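Local coordinates for molybdate-binding protein MolA (Haemophilus influenzae, PDB 3PSH) that binds molybdate and tungstate, but not sulfate or phosphate, in the periplasm and serves the ABC transporter MolBCA in low-affinity molybdate import, at residues 25-34 / 276-284; 109-117 / 135-146. All blocks are in the same frame, centred on the assembly; numbering follows the deposited sequence.

Contact 1: 25-34 / 276-284; sequences QHQTLNIAVQ and KAWGYPMPE. With MOO (molybdate ion), chain B.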
loop_
_atom_site.group_PDB
_atom_site.type_symbol
_atom_site.label_atom_id
_atom_site.label_comp_id
_atom_site.label_asym_id
_atom_site.label_seq_id
_atom_site.Cartn_x
_atom_site.Cartn_y
_atom_site.Cartn_z
ATOM N N GLN A 25 -3.130 -5.785 -9.789
ATOM C CA GLN A 25 -2.336 -5.297 -8.643
ATOM C C GLN A 25 -3.341 -4.576 -7.751
ATOM O O GLN A 25 -4.075 -3.683 -8.250
ATOM C CB GLN A 25 -1.253 -4.333 -9.147
ATOM C CG GLN A 25 -0.198 -4.052 -7.994
ATOM C CD GLN A 25 0.449 -2.716 -8.061
ATOM O OE1 GLN A 25 1.717 -2.646 -8.070
ATOM N NE2 GLN A 25 -0.329 -1.654 -8.176
ATOM N N HIS A 26 -3.456 -4.904 -6.426
ATOM C CA HIS A 26 -4.348 -4.275 -5.485
ATOM C C HIS A 26 -4.044 -2.800 -5.197
ATOM O O HIS A 26 -4.932 -2.004 -5.007
ATOM C CB HIS A 26 -4.402 -5.053 -4.140
ATOM C CG HIS A 26 -3.048 -5.361 -3.551
ATOM N ND1 HIS A 26 -2.124 -6.165 -4.182
ATOM C CD2 HIS A 26 -2.494 -5.040 -2.349
ATOM C CE1 HIS A 26 -1.046 -6.314 -3.422
ATOM N NE2 HIS A 26 -1.221 -5.568 -2.342
ATOM N N GLN A 27 -2.760 -2.454 -5.277
ATOM C CA GLN A 27 -2.383 -1.052 -4.990
ATOM C C GLN A 27 -2.948 -0.145 -6.064
ATOM O O GLN A 27 -3.582 0.897 -5.793
ATOM C CB GLN A 27 -0.888 -0.825 -4.891
ATOM C CG GLN A 27 -0.434 -1.651 -3.629
ATOM C CD GLN A 27 0.172 -2.958 -3.970
ATOM O OE1 GLN A 27 -0.099 -3.580 -5.000
ATOM N NE2 GLN A 27 1.041 -3.429 -3.031
ATOM N N THR A 28 -2.700 -0.545 -7.315
ATOM C CA THR A 28 -3.279 0.276 -8.395
ATOM C C THR A 28 -4.845 0.222 -8.323
ATOM O O THR A 28 -5.484 1.237 -8.570
ATOM C CB THR A 28 -2.877 -0.296 -9.732
ATOM O OG1 THR A 28 -1.484 -0.048 -9.972
ATOM C CG2 THR A 28 -3.720 0.305 -10.854
ATOM N N LEU A 29 -5.465 -0.928 -7.984
ATOM C CA LEU A 29 -6.906 -1.025 -7.877
ATOM C C LEU A 29 -7.415 0.023 -6.879
ATOM O O LEU A 29 -8.371 0.692 -7.168
ATOM C CB LEU A 29 -7.327 -2.492 -7.509
ATOM C CG LEU A 29 -8.842 -2.767 -7.443
ATOM C CD1 LEU A 29 -9.561 -2.167 -8.739
ATOM C CD2 LEU A 29 -8.969 -4.278 -7.387
ATOM N N ASN A 30 -6.781 0.129 -5.696
ATOM C CA ASN A 30 -7.270 1.020 -4.636
ATOM C C ASN A 30 -7.111 2.468 -5.175
ATOM O O ASN A 30 -7.971 3.269 -4.956
ATOM C CB ASN A 30 -6.406 0.748 -3.377
ATOM C CG ASN A 30 -6.766 1.674 -2.229
ATOM O OD1 ASN A 30 -7.960 2.039 -2.052
ATOM N ND2 ASN A 30 -5.756 2.008 -1.429
ATOM N N ILE A 31 -6.000 2.755 -5.827
ATOM C CA ILE A 31 -5.870 4.107 -6.486
ATOM C C ILE A 31 -7.014 4.377 -7.459
ATOM O O ILE A 31 -7.615 5.467 -7.426
ATOM C CB ILE A 31 -4.429 4.340 -7.050
ATOM C CG1 ILE A 31 -3.370 4.368 -5.905
ATOM C CG2 ILE A 31 -4.433 5.615 -8.046
ATOM C CD1 ILE A 31 -1.978 4.190 -6.360
ATOM N N ALA A 32 -7.275 3.413 -8.344
ATOM C CA ALA A 32 -8.331 3.604 -9.360
ATOM C C ALA A 32 -9.669 3.815 -8.712
ATOM O O ALA A 32 -10.482 4.636 -9.235
ATOM C CB ALA A 32 -8.459 2.390 -10.314
ATOM N N VAL A 33 -9.918 3.135 -7.571
ATOM C CA VAL A 33 -11.177 3.338 -6.893
ATOM C C VAL A 33 -11.212 4.805 -6.439
ATOM O O VAL A 33 -12.261 5.501 -6.482
ATOM C CB VAL A 33 -11.321 2.323 -5.683
ATOM C CG1 VAL A 33 -12.457 2.774 -4.719
ATOM C CG2 VAL A 33 -11.520 0.903 -6.210
ATOM N N GLN A 34 -10.078 5.288 -5.961
ATOM C CA GLN A 34 -10.069 6.665 -5.416
ATOM C C GLN A 34 -10.052 7.743 -6.498
ATOM O O GLN A 34 -10.101 8.948 -6.238
ATOM C CB GLN A 34 -8.926 6.908 -4.409
ATOM C CG GLN A 34 -9.095 5.952 -3.183
ATOM C CD GLN A 34 -7.899 6.120 -2.230
ATOM O OE1 GLN A 34 -7.709 7.220 -1.659
ATOM N NE2 GLN A 34 -7.055 5.069 -2.124
ATOM N N LYS A 276 -2.604 1.966 6.136
ATOM C CA LYS A 276 -1.896 0.824 5.510
ATOM C C LYS A 276 -0.366 0.871 5.660
ATOM O O LYS A 276 0.334 1.585 4.917
ATOM C CB LYS A 276 -2.275 0.771 4.033
ATOM C CG LYS A 276 -3.770 0.733 3.913
ATOM C CD LYS A 276 -4.118 0.627 2.361
ATOM C CE LYS A 276 -5.568 0.053 2.140
ATOM N NZ LYS A 276 -6.550 1.089 2.547
ATOM N N ALA A 277 0.129 0.134 6.649
ATOM C CA ALA A 277 1.599 0.059 6.711
ATOM C C ALA A 277 2.118 -1.051 5.841
ATOM O O ALA A 277 2.791 -1.951 6.283
ATOM C CB ALA A 277 2.092 -0.096 8.148
ATOM N N TRP A 278 1.908 -0.806 4.557
ATOM C CA TRP A 278 2.080 -1.887 3.596
ATOM C C TRP A 278 3.488 -1.720 2.991
ATOM O O TRP A 278 4.202 -0.751 3.206
ATOM C CB TRP A 278 1.072 -1.644 2.463
ATOM C CG TRP A 278 -0.283 -2.069 2.780
ATOM C CD1 TRP A 278 -0.772 -2.557 4.046
ATOM C CD2 TRP A 278 -1.383 -2.115 1.876
ATOM N NE1 TRP A 278 -2.109 -2.879 3.914
ATOM C CE2 TRP A 278 -2.485 -2.664 2.585
ATOM C CE3 TRP A 278 -1.527 -1.834 0.487
ATOM C CZ2 TRP A 278 -3.748 -2.873 1.949
ATOM C CZ3 TRP A 278 -2.764 -2.113 -0.133
ATOM C CH2 TRP A 278 -3.865 -2.546 0.608
ATOM N N GLY A 279 3.917 -2.710 2.224
ATOM C CA GLY A 279 5.237 -2.553 1.597
ATOM C C GLY A 279 5.253 -1.473 0.519
ATOM O O GLY A 279 6.302 -0.935 0.220
ATOM N N TYR A 280 4.083 -1.132 0.005
ATOM C CA TYR A 280 3.866 -0.013 -0.963
ATOM C C TYR A 280 3.098 1.170 -0.287
ATOM O O TYR A 280 2.059 0.908 0.387
ATOM C CB TYR A 280 2.985 -0.501 -2.192
ATOM C CG TYR A 280 3.709 -1.453 -3.125
ATOM C CD1 TYR A 280 4.017 -1.092 -4.463
ATOM C CD2 TYR A 280 4.012 -2.737 -2.688
ATOM C CE1 TYR A 280 4.688 -2.004 -5.338
ATOM C CE2 TYR A 280 4.703 -3.632 -3.520
ATOM C CZ TYR A 280 4.982 -3.260 -4.851
ATOM O OH TYR A 280 5.671 -4.216 -5.626
ATOM N N PRO A 281 3.400 2.443 -0.660
ATOM C CA PRO A 281 2.699 3.574 -0.095
ATOM C C PRO A 281 1.307 3.704 -0.786
ATOM O O PRO A 281 1.207 3.515 -2.020
ATOM C CB PRO A 281 3.574 4.725 -0.502
ATOM C CG PRO A 281 4.180 4.345 -1.946
ATOM C CD PRO A 281 4.474 2.872 -1.637
ATOM N N MET A 282 0.309 4.157 -0.024
ATOM C CA MET A 282 -1.017 4.404 -0.555
ATOM C C MET A 282 -1.407 5.752 -0.032
ATOM O O MET A 282 -0.989 6.119 1.085
ATOM C CB MET A 282 -2.046 3.345 -0.056
ATOM C CG MET A 282 -1.757 1.869 -0.305
ATOM S SD MET A 282 -2.453 1.218 -1.915
ATOM C CE MET A 282 -1.871 2.421 -3.105
ATOM N N PRO A 283 -2.129 6.532 -0.855
ATOM C CA PRO A 283 -2.318 7.923 -0.502
ATOM C C PRO A 283 -2.994 8.077 0.835
ATOM O O PRO A 283 -2.645 9.030 1.559
ATOM C CB PRO A 283 -3.233 8.480 -1.620
ATOM C CG PRO A 283 -3.814 7.173 -2.380
ATOM C CD PRO A 283 -2.753 6.123 -2.158
ATOM N N GLU A 284 -3.983 7.244 1.142
ATOM C CA GLU A 284 -4.648 7.351 2.477
ATOM C C GLU A 284 -3.775 6.981 3.628
ATOM O O GLU A 284 -4.030 7.432 4.761
ATOM C CB GLU A 284 -5.972 6.531 2.538
ATOM C CG GLU A 284 -5.813 4.995 2.476
ATOM C CD GLU A 284 -5.598 4.353 1.112
ATOM O OE1 GLU A 284 -5.246 5.076 0.148
ATOM O OE2 GLU A 284 -5.789 3.113 1.030
HETATM MO MO MOO B . 1.888 -4.800 0.066
HETATM O O1 MOO B . 2.319 -4.952 1.695
HETATM O O2 MOO B . 2.981 -5.651 -0.957
HETATM O O3 MOO B . 1.933 -3.160 -0.386
HETATM O O4 MOO B . 0.252 -5.242 -0.040
#
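Gln27 and Met282 form the middle of this contact, where the first helix of the N-terminal lobe meets a loop some 240 residues later. Molybdate is held at its edge, in the interlobe cleft of this periplasmic binding protein, where the loop meets the N-terminal end of helix 26-34. The Gln27 chain is bent at CG (chi2 100°), which swings its amide over one face of the Tyr280 ring while NE2 donates to molybdate O3 at 2.8 Å. The backbone N of Tyr280 donates to the same O3, and Gly279 N takes O1 in a nearly straight bond. His26 NE2 reaches O4 at 2.8 Å, with that oxygen lying in the imidazole plane; O4 also sits over one face of Trp278. Tyr196 and Arg243 complete the oxyanion site.

Behind the pocket, Met282 runs across Gln27 at about a right angle. Its CE lies 3.5 Å from Gln27 O and 3.7 Å from Ile31 CD1, so the methyl packs against the helix backbone and Ile31. The sulfur SD accepts a weak, straight bond from Asn30 ND2. The stronger partner of Asn30 ND2 is Glu284 OE2, 2.7 Å away on the syn lone pair, whereas Lys276 NZ bridges to the anti lone pair of that oxygen. Gln34 NE2 donates to Glu284 OE1 (2.9 Å), approaching from above the carboxylate plane. The buried carboxylate thus has three donors, and the lysine probably favours its charged form.

Helix 26-34, after strand 21-24, is thereby fastened to the start of helix 283-297. Helix 307-319 covers the glutamate end: Gln34 OE1 is hydrogen-bonded to Tyr314 OH, and Asn30 OD1 to the hydroxyls of Tyr319 and Tyr56. Helix 132-151 packs on Ile31 and helix 48-52 on His26.

Contact 2: 109-117 / 135-146; sequences VVAISLRTG and AYNDGLKQGIEL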
loop_
_atom_site.group_PDB
_atom_site.type_symbol
_atom_site.label_atom_id
_atom_site.label_comp_id
_atom_site.label_asym_id
_atom_site.label_seq_id
_atom_site.Cartn_x
_atom_site.Cartn_y
_atom_site.Cartn_z
ATOM N N VAL A 109 0.582 -3.333 -21.626
ATOM C CA VAL A 109 0.796 -3.609 -20.209
ATOM C C VAL A 109 1.462 -2.374 -19.545
ATOM O O VAL A 109 2.417 -1.813 -20.103
ATOM C CB VAL A 109 1.862 -4.751 -20.098
ATOM C CG1 VAL A 109 2.406 -4.904 -18.566
ATOM C CG2 VAL A 109 1.275 -6.083 -20.517
ATOM N N VAL A 110 0.956 -2.003 -18.371
ATOM C CA VAL A 110 1.480 -0.849 -17.679
ATOM C C VAL A 110 1.821 -1.326 -16.262
ATOM O O VAL A 110 0.937 -1.797 -15.530
ATOM C CB VAL A 110 0.426 0.242 -17.516
ATOM C CG1 VAL A 110 0.968 1.487 -16.655
ATOM C CG2 VAL A 110 0.045 0.761 -18.886
ATOM N N ALA A 111 3.136 -1.324 -16.002
ATOM C CA ALA A 111 3.722 -1.843 -14.688
ATOM C C ALA A 111 3.752 -0.707 -13.674
ATOM O O ALA A 111 4.145 0.496 -14.034
ATOM C CB ALA A 111 5.136 -2.393 -14.958
ATOM N N ILE A 112 3.245 -0.990 -12.483
ATOM C CA ILE A 112 3.184 0.055 -11.464
ATOM C C ILE A 112 3.990 -0.421 -10.234
ATOM O O ILE A 112 3.805 -1.507 -9.734
ATOM C CB ILE A 112 1.739 0.299 -11.050
ATOM C CG1 ILE A 112 0.918 0.937 -12.202
ATOM C CG2 ILE A 112 1.676 1.256 -9.738
ATOM C CD1 ILE A 112 1.290 2.391 -12.684
ATOM N N SER A 113 4.882 0.474 -9.786
ATOM C CA SER A 113 5.672 0.149 -8.608
ATOM C C SER A 113 5.356 1.138 -7.485
ATOM O O SER A 113 5.747 0.832 -6.353
ATOM C CB SER A 113 7.166 0.353 -8.864
ATOM O OG SER A 113 7.417 1.692 -9.198
ATOM N N LEU A 114 4.788 2.343 -7.788
ATOM C CA LEU A 114 4.671 3.408 -6.760
ATOM C C LEU A 114 6.048 3.748 -6.114
ATOM O O LEU A 114 6.137 4.259 -4.939
ATOM C CB LEU A 114 3.634 3.032 -5.680
ATOM C CG LEU A 114 2.274 2.689 -6.310
ATOM C CD1 LEU A 114 1.295 2.383 -5.120
ATOM C CD2 LEU A 114 1.725 3.793 -7.181
ATOM N N ARG A 115 7.107 3.527 -6.853
ATOM C CA ARG A 115 8.460 3.872 -6.429
ATOM C C ARG A 115 9.315 4.373 -7.616
ATOM O O ARG A 115 9.260 3.863 -8.769
ATOM C CB ARG A 115 9.089 2.667 -5.678
ATOM C CG ARG A 115 9.891 1.640 -6.393
ATOM C CD ARG A 115 10.730 0.836 -5.392
ATOM N NE ARG A 115 11.276 -0.315 -6.075
ATOM C CZ ARG A 115 10.763 -1.512 -6.018
ATOM N NH1 ARG A 115 9.643 -1.804 -5.330
ATOM N NH2 ARG A 115 11.331 -2.435 -6.703
ATOM N N THR A 116 10.153 5.346 -7.361
ATOM C CA THR A 116 11.214 5.655 -8.353
ATOM C C THR A 116 12.425 4.835 -7.886
ATOM O O THR A 116 12.435 3.600 -7.967
ATOM C CB THR A 116 11.412 7.207 -8.519
ATOM O OG1 THR A 116 11.659 7.779 -7.237
ATOM C CG2 THR A 116 10.207 7.874 -9.127
ATOM N N GLY A 117 13.443 5.481 -7.390
ATOM C CA GLY A 117 14.613 4.781 -6.928
ATOM C C GLY A 117 15.505 4.309 -8.066
ATOM O O GLY A 117 15.256 4.586 -9.253
ATOM N N ALA A 135 12.182 7.887 -2.951
ATOM C CA ALA A 135 11.779 6.957 -3.973
ATOM C C ALA A 135 10.299 6.710 -3.803
ATOM O O ALA A 135 9.576 6.645 -4.808
ATOM C CB ALA A 135 12.580 5.638 -3.829
ATOM N N TYR A 136 9.860 6.433 -2.574
ATOM C CA TYR A 136 8.402 6.227 -2.365
ATOM C C TYR A 136 7.530 7.483 -2.457
ATOM O O TYR A 136 6.344 7.490 -2.936
ATOM C CB TYR A 136 8.085 5.407 -1.060
ATOM C CG TYR A 136 8.537 3.923 -1.212
ATOM C CD1 TYR A 136 7.887 3.115 -2.199
ATOM C CD2 TYR A 136 9.518 3.312 -0.373
ATOM C CE1 TYR A 136 8.256 1.742 -2.328
ATOM C CE2 TYR A 136 9.854 1.943 -0.517
ATOM C CZ TYR A 136 9.188 1.191 -1.494
ATOM O OH TYR A 136 9.535 -0.104 -1.695
ATOM N N ASN A 137 8.058 8.621 -1.963
ATOM C CA ASN A 137 7.333 9.858 -2.152
ATOM C C ASN A 137 7.103 10.198 -3.656
ATOM O O ASN A 137 5.997 10.445 -4.130
ATOM C CB ASN A 137 8.088 10.999 -1.511
ATOM C CG ASN A 137 8.027 10.914 0.039
ATOM O OD1 ASN A 137 7.166 10.203 0.558
ATOM N ND2 ASN A 137 8.912 11.643 0.741
ATOM N N ASP A 138 8.223 10.227 -4.370
ATOM C CA ASP A 138 8.142 10.578 -5.785
ATOM C C ASP A 138 7.418 9.478 -6.581
ATOM O O ASP A 138 6.727 9.750 -7.526
ATOM C CB ASP A 138 9.548 10.703 -6.329
ATOM C CG ASP A 138 10.281 11.997 -5.859
ATOM O OD1 ASP A 138 9.595 12.842 -5.223
ATOM O OD2 ASP A 138 11.509 12.095 -6.159
ATOM N N GLY A 139 7.481 8.265 -6.097
ATOM C CA GLY A 139 6.943 7.091 -6.860
ATOM C C GLY A 139 5.422 7.042 -6.681
ATOM O O GLY A 139 4.707 6.666 -7.662
ATOM N N LEU A 140 4.909 7.481 -5.501
ATOM C CA LEU A 140 3.494 7.468 -5.247
ATOM C C LEU A 140 2.918 8.551 -6.099
ATOM O O LEU A 140 1.961 8.331 -6.821
ATOM C CB LEU A 140 3.231 7.785 -3.745
ATOM C CG LEU A 140 1.739 7.876 -3.433
ATOM C CD1 LEU A 140 0.928 6.663 -3.768
ATOM C CD2 LEU A 140 1.677 8.085 -1.895
ATOM N N LYS A 141 3.551 9.724 -6.102
ATOM C CA LYS A 141 3.054 10.829 -6.918
ATOM C C LYS A 141 3.101 10.421 -8.418
ATOM O O LYS A 141 2.123 10.708 -9.152
ATOM C CB LYS A 141 3.953 12.114 -6.765
ATOM C CG LYS A 141 3.619 13.256 -7.656
ATOM C CD LYS A 141 4.585 14.396 -7.288
ATOM C CE LYS A 141 4.722 15.474 -8.353
ATOM N NZ LYS A 141 3.564 15.964 -9.073
ATOM N N GLN A 142 4.214 9.884 -8.870
ATOM C CA GLN A 142 4.392 9.514 -10.347
ATOM C C GLN A 142 3.362 8.409 -10.713
ATOM O O GLN A 142 2.727 8.403 -11.785
ATOM C CB GLN A 142 5.814 9.057 -10.591
ATOM C CG GLN A 142 6.042 8.401 -11.903
ATOM C CD GLN A 142 7.441 7.858 -12.014
ATOM O OE1 GLN A 142 7.675 6.761 -11.615
ATOM N NE2 GLN A 142 8.370 8.615 -12.682
ATOM N N GLY A 143 3.182 7.453 -9.760
ATOM C CA GLY A 143 2.220 6.390 -10.001
ATOM C C GLY A 143 0.778 6.810 -10.100
ATOM O O GLY A 143 0.018 6.367 -10.950
ATOM N N ILE A 144 0.376 7.603 -9.108
ATOM C CA ILE A 144 -0.969 8.144 -9.149
ATOM C C ILE A 144 -1.145 8.939 -10.478
ATOM O O ILE A 144 -2.215 8.819 -11.135
ATOM C CB ILE A 144 -1.298 9.035 -7.865
ATOM C CG1 ILE A 144 -1.394 8.151 -6.599
ATOM C CG2 ILE A 144 -2.678 9.736 -8.090
ATOM C CD1 ILE A 144 -1.586 9.061 -5.336
ATOM N N GLU A 145 -0.137 9.772 -10.737
ATOM C CA GLU A 145 -0.252 10.564 -12.032
ATOM C C GLU A 145 -0.436 9.701 -13.233
ATOM O O GLU A 145 -1.266 10.034 -14.160
ATOM C CB GLU A 145 0.854 11.595 -12.192
ATOM C CG GLU A 145 0.817 12.653 -11.060
ATOM C CD GLU A 145 2.108 13.471 -10.985
ATOM O OE1 GLU A 145 3.110 13.054 -11.593
ATOM O OE2 GLU A 145 2.109 14.468 -10.256
ATOM N N LEU A 146 0.307 8.609 -13.261
ATOM C CA LEU A 146 0.265 7.651 -14.472
ATOM C C LEU A 146 -1.095 6.955 -14.547
ATOM O O LEU A 146 -1.690 6.904 -15.595
ATOM C CB LEU A 146 1.417 6.649 -14.407
ATOM C CG LEU A 146 1.326 5.468 -15.412
ATOM C CD1 LEU A 146 1.469 6.116 -16.893
ATOM C CD2 LEU A 146 2.606 4.507 -15.156
HETATM O O HOH W 1 9.454 4.646 -11.463
HETATM O O HOH W 2 12.665 10.272 -7.664
#
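The long helix 132-151, which joins the two lobes as in the TroA-like binding proteins, receives edge strand 109-112 of the N-terminal parallel sheet and the loop after it. Strand and helix segments run nearly antiparallel, at 156°, with axes 10.0 Å apart. At the strand end Leu146 is the anchor: its CD2 touches Ile112 CD1 at 3.5 Å and meets Val110 CG1 tip to tip.

Further along, the absence of side chains on Gly139 and Gly143, one turn apart, lets the loop backbone lie directly on the helix, and the CA atoms of Arg115 and Gly139 come within 3.6 Å. Reciprocal CA-H...O contacts link Leu114 and Gly139, and Leu114 CD2 rests on the CA of Gly143. Arg115 lies alongside Tyr136, its CB 3.6 Å from ring atom CE1, with guanidinium and ring planes steeply inclined. Arg115 NH2 turns to the carbonyls of Glu121 and Lys124 later in its own loop, and Tyr136 OH bonds Gly199 O on the second lobe's side.

Thr116 N donates to Ala135 O at 2.9 Å (167°). One water joins Arg115 O to Gln142 OE1, an oxygen also bonded to Gln7. A second, 2.7 Å from Thr116 OG1, donates to Asp138 OD2, which also forms a salt bridge with Lys134 NZ.

How the contacts relate
Contact 2 is nested within the long chain loop that contact 1 closes, and their centres lie 11 Å apart. Only contact 1 touches molybdate directly; of contact 2, the loop alone belongs to the second shell, through Leu114, whose side chain is about 7 Å from the ion and about 4 Å from the side chains of both Gln27 and Tyr280. The two also meet directly. Leu114 CD1 packs 3.3 Å from Pro281 O, and Tyr280 CE1 lies 3.2 Å from Ser113 O, so Leu114 and Ser113 back the ligand-binding glutamine and tyrosine. Thr28 OG1 is 3.4 Å from Ile112 CB. Ile31 and Ile144 carry the packing on between helices 26-34 and 132-151.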